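CELL WALL surface anchor family protein (Streptococcus pneumoniae, PDB 2X9Z) forms the repeating backbone subunit (RrgB) of the pneumococcal pilus and thereby probably supports bacterial adhesion. Local coordinates at residues A[1-6]-A[134-139]; A[49-54]-A[93-98]; A[54-59]-A[87-92]; A[62-67]-A[117-122]. The protein carries 1 engineered substitution. All coordinates share one frame; numbering follows the deposited sequence.

From the N terminus, residues 1-6 lead into strand 4-9 of the five-stranded sheet and are met again by residues 134-139 of the other sheet; this packing, contact 1, spans the remaining three. Contact 2 (49-54 with 93-98) and contact 3 (54-59 with 87-92) are consecutive parts of a single antiparallel ladder between strands 50-57 and 90-95, share Ser54, and lie one within the other along the chain. Contact 4 (62-67 with 117-122) starts inside both and ends beyond them, so it crosses both; it belongs to the five-stranded sheet. Contact 1 bridges the two sheets, and Phe63 of contact 4 touches Val87 and Gly90 of contact 3.

Contact 1: residues A[1-6]-A[134-139]; sequences AKPKID and VTFNYG
Aromatic and aliphatic side chains carry this contact, and the two segments share no hydrogen bond. Its most distinctive element is a CH-pi interaction: Pro3 sets CG over one face of the Tyr138 ring, 3.7 Å from the centroid and 18° off the ring normal. The two side chains meet tip to tip. CG is displaced from the middle of the ring toward its hydroxyl end, where Pro3 CG comes 3.5 Å from Tyr138 CZ, while Pro3 CD sits 3.4 Å from Tyr138 OH. Tyr138 reaches this position with CG wedged between its backbone N and carbonyl carbon (chi1 77°).

The remaining contacts are purely apolar. The same Pro3 CG also approaches the edge of the Phe136 ring, 4.0 Å from Phe136 CE2, so the proline meets one aromatic ring by its face and the other by its rim. Further along, Ile5 extends CG1 anti to its own backbone N, crosses Phe136 obliquely and rests CD1 3.9 Å from Phe136 CB. The same methyl, Ile5 CD1, ends 4.3 Å from Val134 CG1.

Neighbours complete the cluster: Trp53 meets the Phe136 ring, Tyr48 meets the Tyr138 ring, and Ile38 touches both Ile5 and Val134. Pro3, just before strand 4-9 of the five-stranded sheet, and Ile5 within that strand thus pack on strand 130-139 of the six-stranded one. Side chains interlocking between the layers in this way form the core of a beta-sandwich, consistent with the Cna-B-like domains of Gram-positive pilins.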
loop_
_atom_site.group_PDB
_atom_site.type_symbol
_atom_site.label_atom_id
_atom_site.label_comp_id
_atom_site.label_asym_id
_atom_site.label_seq_id
_atom_site.Cartn_x
_atom_site.Cartn_y
_atom_site.Cartn_z
ATOM N N ALA A 1 -17.255 -8.694 11.511
ATOM C CA ALA A 1 -15.948 -9.342 11.442
ATOM C C ALA A 1 -15.080 -8.699 10.369
ATOM O O ALA A 1 -15.514 -8.515 9.232
ATOM C CB ALA A 1 -16.101 -10.834 11.177
ATOM N N LYS A 2 -13.848 -8.366 10.738
ATOM C CA LYS A 2 -12.929 -7.682 9.840
ATOM C C LYS A 2 -12.117 -8.653 8.995
ATOM O O LYS A 2 -11.796 -9.758 9.430
ATOM C CB LYS A 2 -11.982 -6.794 10.646
ATOM C CG LYS A 2 -12.674 -5.631 11.339
ATOM C CD LYS A 2 -12.021 -5.284 12.671
ATOM C CE LYS A 2 -10.536 -4.980 12.528
ATOM N NZ LYS A 2 -9.703 -6.212 12.434
ATOM N N PRO A 3 -11.777 -8.239 7.771
ATOM C CA PRO A 3 -10.826 -9.029 6.988
ATOM C C PRO A 3 -9.440 -8.947 7.629
ATOM O O PRO A 3 -9.191 -8.048 8.438
ATOM C CB PRO A 3 -10.857 -8.354 5.613
ATOM C CG PRO A 3 -11.318 -6.949 5.857
ATOM C CD PRO A 3 -12.110 -6.948 7.143
ATOM N N LYS A 4 -8.567 -9.892 7.295
ATOM C CA LYS A 4 -7.207 -9.922 7.831
ATOM C C LYS A 4 -6.230 -10.059 6.682
ATOM O O LYS A 4 -6.572 -10.621 5.648
ATOM C CB LYS A 4 -7.042 -11.099 8.794
ATOM C CG LYS A 4 -7.956 -11.033 10.015
ATOM C CD LYS A 4 -7.664 -12.163 10.996
ATOM C CE LYS A 4 -7.866 -13.524 10.356
ATOM N NZ LYS A 4 -9.286 -13.780 10.000
ATOM N N ILE A 5 -5.015 -9.553 6.859
ATOM C CA ILE A 5 -4.036 -9.566 5.777
ATOM C C ILE A 5 -2.618 -9.757 6.287
ATOM O O ILE A 5 -2.302 -9.383 7.413
ATOM C CB ILE A 5 -4.111 -8.257 4.952
ATOM C CG1 ILE A 5 -3.299 -8.361 3.659
ATOM C CG2 ILE A 5 -3.671 -7.064 5.791
ATOM C CD1 ILE A 5 -3.632 -7.269 2.671
ATOM N N ASP A 6 -1.781 -10.358 5.453
ATOM C CA ASP A 6 -0.360 -10.409 5.732
ATOM C C ASP A 6 0.397 -10.342 4.414
ATOM O O ASP A 6 -0.115 -10.760 3.366
ATOM C CB ASP A 6 0.001 -11.688 6.479
ATOM C CG ASP A 6 1.433 -11.672 6.996
ATOM O OD1 ASP A 6 1.937 -10.585 7.373
ATOM O OD2 ASP A 6 2.063 -12.748 7.024
ATOM N N VAL A 134 1.656 -2.084 1.267
ATOM C CA VAL A 134 0.404 -2.549 0.691
ATOM C C VAL A 134 -0.760 -2.047 1.518
ATOM O O VAL A 134 -0.655 -1.893 2.744
ATOM C CB VAL A 134 0.344 -4.088 0.683
ATOM C CG1 VAL A 134 -1.091 -4.587 0.497
ATOM C CG2 VAL A 134 1.241 -4.639 -0.389
ATOM N N THR A 135 -1.872 -1.783 0.844
ATOM C CA THR A 135 -3.141 -1.610 1.528
ATOM C C THR A 135 -4.180 -2.515 0.915
ATOM O O THR A 135 -4.147 -2.805 -0.289
ATOM C CB THR A 135 -3.698 -0.156 1.474
ATOM O OG1 THR A 135 -3.836 0.284 0.110
ATOM C CG2 THR A 135 -2.818 0.803 2.249
ATOM N N PHE A 136 -5.100 -2.963 1.759
ATOM C CA PHE A 136 -6.350 -3.550 1.304
ATOM C C PHE A 136 -7.429 -2.518 1.581
ATOM O O PHE A 136 -7.725 -2.210 2.742
ATOM C CB PHE A 136 -6.655 -4.866 2.022
ATOM C CG PHE A 136 -7.931 -5.524 1.574
ATOM C CD1 PHE A 136 -8.139 -5.829 0.233
ATOM C CD2 PHE A 136 -8.926 -5.841 2.491
ATOM C CE1 PHE A 136 -9.309 -6.437 -0.187
ATOM C CE2 PHE A 136 -10.101 -6.455 2.075
ATOM C CZ PHE A 136 -10.289 -6.751 0.737
ATOM N N ASN A 137 -7.970 -1.955 0.507
ATOM C CA ASN A 137 -9.002 -0.930 0.583
ATOM C C ASN A 137 -10.326 -1.571 0.251
ATOM O O ASN A 137 -10.510 -2.097 -0.848
ATOM C CB ASN A 137 -8.688 0.195 -0.393
ATOM C CG ASN A 137 -7.291 0.732 -0.191
ATOM O OD1 ASN A 137 -7.055 1.601 0.673
ATOM N ND2 ASN A 137 -6.340 0.203 -0.955
ATOM N N TYR A 138 -11.236 -1.552 1.214
ATOM C CA TYR A 138 -12.473 -2.310 1.095
ATOM C C TYR A 138 -13.620 -1.593 1.796
ATOM O O TYR A 138 -13.411 -0.642 2.549
ATOM C CB TYR A 138 -12.284 -3.701 1.720
ATOM C CG TYR A 138 -12.321 -3.678 3.234
ATOM C CD1 TYR A 138 -11.219 -3.265 3.978
ATOM C CD2 TYR A 138 -13.463 -4.071 3.922
ATOM C CE1 TYR A 138 -11.259 -3.238 5.366
ATOM C CE2 TYR A 138 -13.513 -4.047 5.307
ATOM C CZ TYR A 138 -12.410 -3.627 6.026
ATOM O OH TYR A 138 -12.465 -3.614 7.407
ATOM N N GLY A 139 -14.832 -2.075 1.571
ATOM C CA GLY A 139 -15.975 -1.567 2.296
ATOM C C GLY A 139 -17.263 -1.953 1.620
ATOM O O GLY A 139 -17.263 -2.494 0.512
#

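Contact 2: residues A[49-54]-A[93-98]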
loop_
_atom_site.group_PDB
_atom_site.type_symbol
_atom_site.label_atom_id
_atom_site.label_comp_id
_atom_site.label_asym_id
_atom_site.label_seq_id
_atom_site.Cartn_x
_atom_site.Cartn_y
_atom_site.Cartn_z
ATOM N N ALA A 49 -18.505 -3.735 -1.641
ATOM C CA ALA A 49 -18.619 -3.056 -2.928
ATOM C C ALA A 49 -17.247 -2.932 -3.584
ATOM O O ALA A 49 -17.150 -2.790 -4.801
ATOM C CB ALA A 49 -19.222 -1.666 -2.737
ATOM N N THR A 50 -16.194 -2.965 -2.771
ATOM C CA THR A 50 -14.824 -2.843 -3.255
ATOM C C THR A 50 -13.917 -3.778 -2.472
ATOM O O THR A 50 -14.018 -3.879 -1.243
ATOM C CB THR A 50 -14.294 -1.395 -3.112
ATOM O OG1 THR A 50 -15.095 -0.508 -3.903
ATOM C CG2 THR A 50 -12.827 -1.296 -3.550
ATOM N N ALA A 51 -13.049 -4.469 -3.204
ATOM C CA ALA A 51 -11.952 -5.233 -2.633
ATOM C C ALA A 51 -10.740 -4.936 -3.509
ATOM O O ALA A 51 -10.586 -5.512 -4.586
ATOM C CB ALA A 51 -12.267 -6.715 -2.619
ATOM N N ASN A 52 -9.902 -4.017 -3.035
ATOM C CA ASN A 52 -8.777 -3.494 -3.802
ATOM C C ASN A 52 -7.462 -3.666 -3.044
ATOM O O ASN A 52 -7.392 -3.348 -1.853
ATOM C CB ASN A 52 -9.025 -2.008 -4.080
ATOM C CG ASN A 52 -7.892 -1.345 -4.844
ATOM O OD1 ASN A 52 -7.758 -1.520 -6.056
ATOM N ND2 ASN A 52 -7.079 -0.557 -4.137
ATOM N N TRP A 53 -6.431 -4.145 -3.734
ATOM C CA TRP A 53 -5.093 -4.229 -3.158
ATOM C C TRP A 53 -4.173 -3.280 -3.918
ATOM O O TRP A 53 -4.177 -3.249 -5.145
ATOM C CB TRP A 53 -4.522 -5.648 -3.242
ATOM C CG TRP A 53 -5.255 -6.657 -2.404
ATOM C CD1 TRP A 53 -4.922 -7.075 -1.138
ATOM C CD2 TRP A 53 -6.449 -7.370 -2.764
ATOM N NE1 TRP A 53 -5.830 -8.009 -0.699
ATOM C CE2 TRP A 53 -6.776 -8.206 -1.674
ATOM C CE3 TRP A 53 -7.269 -7.385 -3.899
ATOM C CZ2 TRP A 53 -7.886 -9.049 -1.686
ATOM C CZ3 TRP A 53 -8.373 -8.223 -3.907
ATOM C CH2 TRP A 53 -8.669 -9.044 -2.806
ATOM N N SER A 54 -3.365 -2.530 -3.186
ATOM C CA SER A 54 -2.479 -1.548 -3.780
ATOM C C SER A 54 -1.091 -1.782 -3.177
ATOM O O SER A 54 -0.948 -1.869 -1.959
ATOM C CB SER A 54 -3.003 -0.142 -3.463
ATOM O OG SER A 54 -2.215 0.877 -4.050
ATOM N N LEU A 93 -4.704 -4.004 -7.824
ATOM C CA LEU A 93 -5.519 -5.127 -8.281
ATOM C C LEU A 93 -6.867 -5.011 -7.588
ATOM O O LEU A 93 -6.934 -5.008 -6.360
ATOM C CB LEU A 93 -4.858 -6.472 -7.944
ATOM C CG LEU A 93 -5.486 -7.737 -8.555
ATOM C CD1 LEU A 93 -4.475 -8.879 -8.599
ATOM C CD2 LEU A 93 -6.755 -8.183 -7.826
ATOM N N LYS A 94 -7.935 -4.895 -8.369
ATOM C CA LYS A 94 -9.259 -4.748 -7.798
ATOM C C LYS A 94 -10.186 -5.829 -8.334
ATOM O O LYS A 94 -10.129 -6.184 -9.515
ATOM C CB LYS A 94 -9.823 -3.371 -8.134
ATOM C CG LYS A 94 -10.154 -3.167 -9.595
ATOM C CD LYS A 94 -11.068 -1.975 -9.776
ATOM C CE LYS A 94 -12.282 -2.346 -10.594
ATOM N NZ LYS A 94 -13.288 -1.253 -10.580
ATOM N N LEU A 95 -11.040 -6.365 -7.469
ATOM C CA LEU A 95 -12.018 -7.339 -7.933
ATOM C C LEU A 95 -13.135 -6.638 -8.710
ATOM O O LEU A 95 -13.616 -5.577 -8.303
ATOM C CB LEU A 95 -12.607 -8.133 -6.766
ATOM C CG LEU A 95 -11.615 -8.960 -5.949
ATOM C CD1 LEU A 95 -12.365 -9.866 -4.985
ATOM C CD2 LEU A 95 -10.693 -9.783 -6.849
ATOM N N THR A 96 -13.531 -7.222 -9.839
ATOM C CA THR A 96 -14.708 -6.754 -10.567
ATOM C C THR A 96 -15.947 -7.329 -9.892
ATOM O O THR A 96 -15.839 -8.069 -8.914
ATOM C CB THR A 96 -14.699 -7.269 -12.003
ATOM O OG1 THR A 96 -14.740 -8.697 -11.968
ATOM C CG2 THR A 96 -13.445 -6.814 -12.738
ATOM N N ASP A 97 -17.130 -7.017 -10.411
ATOM C CA ASP A 97 -18.335 -7.617 -9.854
ATOM C C ASP A 97 -18.264 -9.147 -9.916
ATOM O O ASP A 97 -18.688 -9.839 -8.982
ATOM C CB ASP A 97 -19.582 -7.100 -10.570
ATOM C CG ASP A 97 -19.897 -5.649 -10.228
ATOM O OD1 ASP A 97 -19.280 -5.103 -9.285
ATOM O OD2 ASP A 97 -20.765 -5.058 -10.900
ATOM N N ALA A 98 -17.719 -9.674 -11.012
ATOM C CA ALA A 98 -17.574 -11.122 -11.174
ATOM C C ALA A 98 -16.651 -11.710 -10.098
ATOM O O ALA A 98 -16.916 -12.784 -9.560
ATOM C CB ALA A 98 -17.060 -11.459 -12.565
HETATM O O HOH W 1 -13.237 -3.938 -6.096
#
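An antiparallel beta ladder joins strands 50-57 and 90-95 as neighbours in the six-stranded sheet, and this contact is the part that runs up to helix 97-103. Trp53 and Leu93 form a hydrogen-bonded pair: Trp53 N gives an almost straight bond of 2.8 Å to Leu93 O (177°), and Leu93 N returns one of the same 2.8 Å to Trp53 O. After the non-hydrogen-bonded pair Asn52-Lys94, Leu95 N donates to Ala51 O at 3.0 Å, nearly along the C=O axis. Beyond it the strands separate, and a water takes over, accepting from Ala51 N at 2.9 Å and donating to Leu95 O at 2.8 Å.

Trp53 and Leu93 lie side by side on one face of the sheet. The benzo edge of the indole does the touching: Leu93 O lies in the ring plane 3.4 Å from Trp53 CE3, and Leu95 CG, also in plane, 3.9 Å from Trp53 CZ3. Leu95 CD1 packs on Ala51 CB. The indole NE1 is bound to Thr40 OG1 of the facing sheet, and Leu100 of the helix covers Ala51 and Leu95. This is one layer of a beta-sandwich, its Trp53 face turned to the other sheet.

Contact 3: residues A[54-59]-A[87-92]; sequences SDRMTE and VATGFD
Strands 50-57 and 90-95 continue their antiparallel pairing here in the six-stranded sheet, up to the type I turn from Val87 to Gly90 that leads in from strand 82-87. Ser54 faces Asp92 in a non-hydrogen-bonded pair, and its side chain bridges the gap: Ser54 OG, anti to the backbone N, donates to Asp92 OD1 at 2.8 Å from above the carboxylate plane.

Asp55 pairs with Phe91 through both backbone bonds, Asp55 N to Phe91 O at 2.9 Å and Phe91 N to Asp55 O at 3.0 Å. Gly90 CA also comes within 3.3 Å of Asp55 O, a close CA-H...O contact. On the Phe91 face Asp55 CB lies over the aromatic ring in a CH-pi contact, while the carboxylate turns to Lys7, which binds OD1.

Arg56 bends at chi2 (-68°), so that its guanidinium folds back along the strand and crosses Asp92 at about a right angle. NH1 and NH2 both grip a single atom, Asp92 OD2, in a salt bridge; the bond from Arg56 NH2 to Asp92 OD2, 2.9 Å long, uses the syn lone pair. NH1 also donates to its neighbour's carbonyl, Asp55 O, from above the carbonyl plane. Glu231 supplies a second carboxylate to NH2, an arrangement likely to keep the arginine charged. NE is buried without a partner. Val87 CG2 sits over one face of the guanidinium, 3.9 Å from Arg56 CZ.

Met57, a selenomethionine, closes the ladder with a bond from Met57 N to Thr89 O at 3.0 Å.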
loop_
_atom_site.group_PDB
_atom_site.type_symbol
_atom_site.label_atom_id
_atom_site.label_comp_id
_atom_site.label_asym_id
_atom_site.label_seq_id
_atom_site.Cartn_x
_atom_site.Cartn_y
_atom_site.Cartn_z
ATOM N N SER A 54 -3.365 -2.530 -3.186
ATOM C CA SER A 54 -2.479 -1.548 -3.780
ATOM C C SER A 54 -1.091 -1.782 -3.177
ATOM O O SER A 54 -0.948 -1.869 -1.959
ATOM C CB SER A 54 -3.003 -0.142 -3.463
ATOM O OG SER A 54 -2.215 0.877 -4.050
ATOM N N ASP A 55 -0.075 -1.876 -4.028
ATOM C CA ASP A 55 1.266 -2.249 -3.598
ATOM C C ASP A 55 2.311 -1.356 -4.275
ATOM O O ASP A 55 2.305 -1.199 -5.492
ATOM C CB ASP A 55 1.484 -3.718 -3.970
ATOM C CG ASP A 55 2.697 -4.337 -3.319
ATOM O OD1 ASP A 55 3.573 -3.633 -2.766
ATOM O OD2 ASP A 55 2.767 -5.583 -3.385
ATOM N N ARG A 56 3.206 -0.763 -3.490
ATOM C CA ARG A 56 4.329 -0.007 -4.049
ATOM C C ARG A 56 5.598 -0.397 -3.324
ATOM O O ARG A 56 5.551 -0.844 -2.179
ATOM C CB ARG A 56 4.107 1.501 -3.927
ATOM C CG ARG A 56 2.930 2.039 -4.729
ATOM C CD ARG A 56 3.196 1.951 -6.239
ATOM N NE ARG A 56 2.151 2.594 -7.047
ATOM C CZ ARG A 56 0.968 2.054 -7.326
ATOM N NH1 ARG A 56 0.652 0.861 -6.846
ATOM N NH2 ARG A 56 0.095 2.716 -8.076
HETATM N N MSE A 57 6.740 -0.231 -3.976
HETATM C CA MSE A 57 7.989 -0.640 -3.343
HETATM C C MSE A 57 9.115 0.355 -3.578
HETATM O O MSE A 57 9.070 1.173 -4.505
HETATM C CB MSE A 57 8.370 -2.058 -3.764
HETATM C CG MSE A 57 8.563 -2.246 -5.257
HETATM SE SE MSE A 57 8.168 -4.093 -5.788
HETATM C CE MSE A 57 6.224 -3.953 -5.658
ATOM N N THR A 58 10.116 0.304 -2.709
ATOM C CA THR A 58 11.214 1.270 -2.751
ATOM C C THR A 58 12.129 0.998 -3.947
ATOM O O THR A 58 12.097 -0.086 -4.531
ATOM C CB THR A 58 11.970 1.307 -1.415
ATOM O OG1 THR A 58 12.426 -0.008 -1.092
ATOM C CG2 THR A 58 11.027 1.782 -0.306
ATOM N N GLU A 59 12.926 1.994 -4.321
ATOM C CA GLU A 59 13.546 2.003 -5.645
ATOM C C GLU A 59 14.577 0.898 -5.898
ATOM O O GLU A 59 14.865 0.581 -7.054
ATOM C CB GLU A 59 14.137 3.379 -5.959
ATOM C CG GLU A 59 15.317 3.755 -5.101
ATOM C CD GLU A 59 16.008 5.019 -5.584
ATOM O OE1 GLU A 59 15.521 5.655 -6.540
ATOM O OE2 GLU A 59 17.047 5.378 -5.008
ATOM N N VAL A 87 2.429 -0.547 -12.737
ATOM C CA VAL A 87 3.267 0.612 -13.002
ATOM C C VAL A 87 4.706 0.284 -12.611
ATOM O O VAL A 87 5.000 -0.826 -12.152
ATOM C CB VAL A 87 2.759 1.870 -12.263
ATOM C CG1 VAL A 87 1.384 2.265 -12.783
ATOM C CG2 VAL A 87 2.717 1.632 -10.757
ATOM N N ALA A 88 5.603 1.243 -12.789
ATOM C CA ALA A 88 7.018 0.964 -12.593
ATOM C C ALA A 88 7.336 0.481 -11.180
ATOM O O ALA A 88 8.202 -0.370 -10.989
ATOM C CB ALA A 88 7.867 2.187 -12.949
ATOM N N THR A 89 6.623 1.015 -10.196
ATOM C CA THR A 89 6.944 0.759 -8.794
ATOM C C THR A 89 5.980 -0.188 -8.073
ATOM O O THR A 89 6.083 -0.349 -6.857
ATOM C CB THR A 89 7.029 2.082 -7.990
ATOM O OG1 THR A 89 5.791 2.792 -8.110
ATOM C CG2 THR A 89 8.171 2.952 -8.509
ATOM N N GLY A 90 5.054 -0.806 -8.801
ATOM C CA GLY A 90 4.108 -1.715 -8.176
ATOM C C GLY A 90 2.833 -1.888 -8.965
ATOM O O GLY A 90 2.835 -1.788 -10.185
ATOM N N PHE A 91 1.734 -2.138 -8.266
ATOM C CA PHE A 91 0.502 -2.462 -8.954
ATOM C C PHE A 91 -0.716 -2.216 -8.084
ATOM O O PHE A 91 -0.607 -2.052 -6.858
ATOM C CB PHE A 91 0.516 -3.923 -9.410
ATOM C CG PHE A 91 0.514 -4.909 -8.271
ATOM C CD1 PHE A 91 -0.682 -5.382 -7.732
ATOM C CD2 PHE A 91 1.709 -5.358 -7.727
ATOM C CE1 PHE A 91 -0.677 -6.287 -6.673
ATOM C CE2 PHE A 91 1.713 -6.264 -6.675
ATOM C CZ PHE A 91 0.520 -6.729 -6.149
ATOM N N ASP A 92 -1.871 -2.194 -8.734
ATOM C CA ASP A 92 -3.160 -2.144 -8.058
ATOM C C ASP A 92 -4.028 -3.231 -8.671
ATOM O O ASP A 92 -4.066 -3.379 -9.893
ATOM C CB ASP A 92 -3.814 -0.776 -8.261
ATOM C CG ASP A 92 -3.024 0.345 -7.627
ATOM O OD1 ASP A 92 -3.412 0.760 -6.525
ATOM O OD2 ASP A 92 -2.025 0.815 -8.222
#

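Contact 4: residues A[62-67]-A[117-122]; sequences AFNKGT and SATLND
Ala62 and Thr119 form the hydrogen-bonded pair that opens this antiparallel contact. Ala62 N donates to Thr119 O at 2.8 Å, close to straight (167°) and in the carbonyl plane, whereas the returning bond from Thr119 N to Ala62 O, also 2.8 Å, comes from above the plane of the Ala62 carbonyl. Phe63 and Ala118 follow as a non-hydrogen-bonded pair. Asn64 N then reaches Ser117 O at 3.0 Å on a lone pair of the carbonyl.

The side chain of Asn64 lies across the neighbouring strand, between the hydroxyls of Ser117 and Thr119 and at about a right angle to Thr119; its CB is 3.3 Å from Ser117 O. Where the backbone turns away, Thr67 takes over the pairing. Thr67 OG1 accepts from Ser117 N in a nearly straight bond of 3.0 Å and donates to Asn64 O at 2.7 Å, so one hydroxyl both extends the ladder and braces the type II turn from Asn64 to Thr67. Gly66 adopts a positive phi (93°) within that turn, and its N is held by Glu86 of strand 82-87.

Strand 110-120 is flanked by strand 61-72 at one edge and by strand 33-42 at the other, where Val33 touches both Asn64 and Ser117. Phe63 and Ala118 point into the sandwich, onto Met57 of strand 50-57, and the Phe63 ring meets that of Phe91 from strand 90-95.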
loop_
_atom_site.group_PDB
_atom_site.type_symbol
_atom_site.label_atom_id
_atom_site.label_comp_id
_atom_site.label_asym_id
_atom_site.label_seq_id
_atom_site.Cartn_x
_atom_site.Cartn_y
_atom_site.Cartn_z
ATOM N N ALA A 62 12.983 -3.563 -8.176
ATOM C CA ALA A 62 12.297 -3.348 -9.444
ATOM C C ALA A 62 11.136 -4.320 -9.563
ATOM O O ALA A 62 11.338 -5.520 -9.740
ATOM C CB ALA A 62 13.252 -3.530 -10.620
ATOM N N PHE A 63 9.918 -3.802 -9.466
ATOM C CA PHE A 63 8.726 -4.619 -9.670
ATOM C C PHE A 63 8.795 -5.350 -11.014
ATOM O O PHE A 63 9.086 -4.735 -12.036
ATOM C CB PHE A 63 7.469 -3.748 -9.609
ATOM C CG PHE A 63 6.209 -4.489 -9.956
ATOM C CD1 PHE A 63 5.820 -5.603 -9.226
ATOM C CD2 PHE A 63 5.433 -4.093 -11.031
ATOM C CE1 PHE A 63 4.670 -6.305 -9.558
ATOM C CE2 PHE A 63 4.277 -4.785 -11.365
ATOM C CZ PHE A 63 3.901 -5.895 -10.630
ATOM N N ASN A 64 8.547 -6.659 -11.010
ATOM C CA ASN A 64 8.586 -7.436 -12.250
ATOM C C ASN A 64 7.206 -7.502 -12.911
ATOM O O ASN A 64 6.338 -8.309 -12.534
ATOM C CB ASN A 64 9.126 -8.853 -11.997
ATOM C CG ASN A 64 10.585 -8.861 -11.567
ATOM O OD1 ASN A 64 11.345 -7.945 -11.878
ATOM N ND2 ASN A 64 10.982 -9.909 -10.856
ATOM N N LYS A 65 6.993 -6.645 -13.899
ATOM C CA LYS A 65 5.700 -6.612 -14.572
ATOM C C LYS A 65 5.390 -7.945 -15.231
ATOM O O LYS A 65 6.280 -8.600 -15.772
ATOM C CB LYS A 65 5.657 -5.495 -15.609
ATOM C CG LYS A 65 5.793 -4.107 -15.014
ATOM C CD LYS A 65 5.752 -3.068 -16.112
ATOM C CE LYS A 65 5.779 -1.667 -15.547
ATOM N NZ LYS A 65 5.781 -0.690 -16.670
ATOM N N GLY A 66 4.123 -8.346 -15.180
ATOM C CA GLY A 66 3.681 -9.573 -15.813
ATOM C C GLY A 66 3.703 -10.766 -14.872
ATOM O O GLY A 66 3.273 -11.855 -15.259
ATOM N N THR A 67 4.198 -10.573 -13.650
ATOM C CA THR A 67 4.345 -11.685 -12.708
ATOM C C THR A 67 3.211 -11.833 -11.694
ATOM O O THR A 67 3.259 -12.726 -10.854
ATOM C CB THR A 67 5.690 -11.624 -11.930
ATOM O OG1 THR A 67 5.701 -10.502 -11.039
ATOM C CG2 THR A 67 6.869 -11.530 -12.896
ATOM N N SER A 117 6.791 -11.081 -8.269
ATOM C CA SER A 117 8.194 -10.958 -7.903
ATOM C C SER A 117 8.732 -9.565 -8.185
ATOM O O SER A 117 8.108 -8.770 -8.905
ATOM C CB SER A 117 9.044 -12.022 -8.599
ATOM O OG SER A 117 9.033 -11.849 -10.003
ATOM N N ALA A 118 9.887 -9.279 -7.591
ATOM C CA ALA A 118 10.620 -8.048 -7.842
ATOM C C ALA A 118 12.091 -8.404 -7.876
ATOM O O ALA A 118 12.493 -9.434 -7.353
ATOM C CB ALA A 118 10.343 -7.030 -6.761
ATOM N N THR A 119 12.892 -7.558 -8.506
ATOM C CA THR A 119 14.313 -7.832 -8.650
ATOM C C THR A 119 15.116 -6.814 -7.857
ATOM O O THR A 119 14.900 -5.611 -7.992
ATOM C CB THR A 119 14.720 -7.731 -10.125
ATOM O OG1 THR A 119 13.927 -8.640 -10.891
ATOM C CG2 THR A 119 16.188 -8.076 -10.313
ATOM N N LEU A 120 16.044 -7.285 -7.032
ATOM C CA LEU A 120 16.937 -6.368 -6.337
ATOM C C LEU A 120 17.889 -5.752 -7.361
ATOM O O LEU A 120 18.554 -6.471 -8.104
ATOM C CB LEU A 120 17.716 -7.081 -5.224
ATOM C CG LEU A 120 18.513 -6.187 -4.271
ATOM C CD1 LEU A 120 17.579 -5.305 -3.459
ATOM C CD2 LEU A 120 19.394 -7.019 -3.353
ATOM N N ASN A 121 17.935 -4.428 -7.426
ATOM C CA ASN A 121 18.716 -3.759 -8.464
ATOM C C ASN A 121 19.879 -2.936 -7.914
ATOM O O ASN A 121 20.062 -2.835 -6.703
ATOM C CB ASN A 121 17.806 -2.908 -9.356
ATOM C CG ASN A 121 17.155 -1.768 -8.600
ATOM O OD1 ASN A 121 17.836 -1.006 -7.921
ATOM N ND2 ASN A 121 15.828 -1.655 -8.696
ATOM N N ASP A 122 20.666 -2.351 -8.812
ATOM C CA ASP A 122 21.902 -1.672 -8.413
ATOM C C ASP A 122 21.696 -0.302 -7.763
ATOM O O ASP A 122 22.664 0.407 -7.478
ATOM C CB ASP A 122 22.904 -1.590 -9.576
ATOM C CG ASP A 122 22.365 -0.828 -10.775
ATOM O OD1 ASP A 122 21.309 -0.173 -10.652
ATOM O OD2 ASP A 122 23.012 -0.882 -11.848
#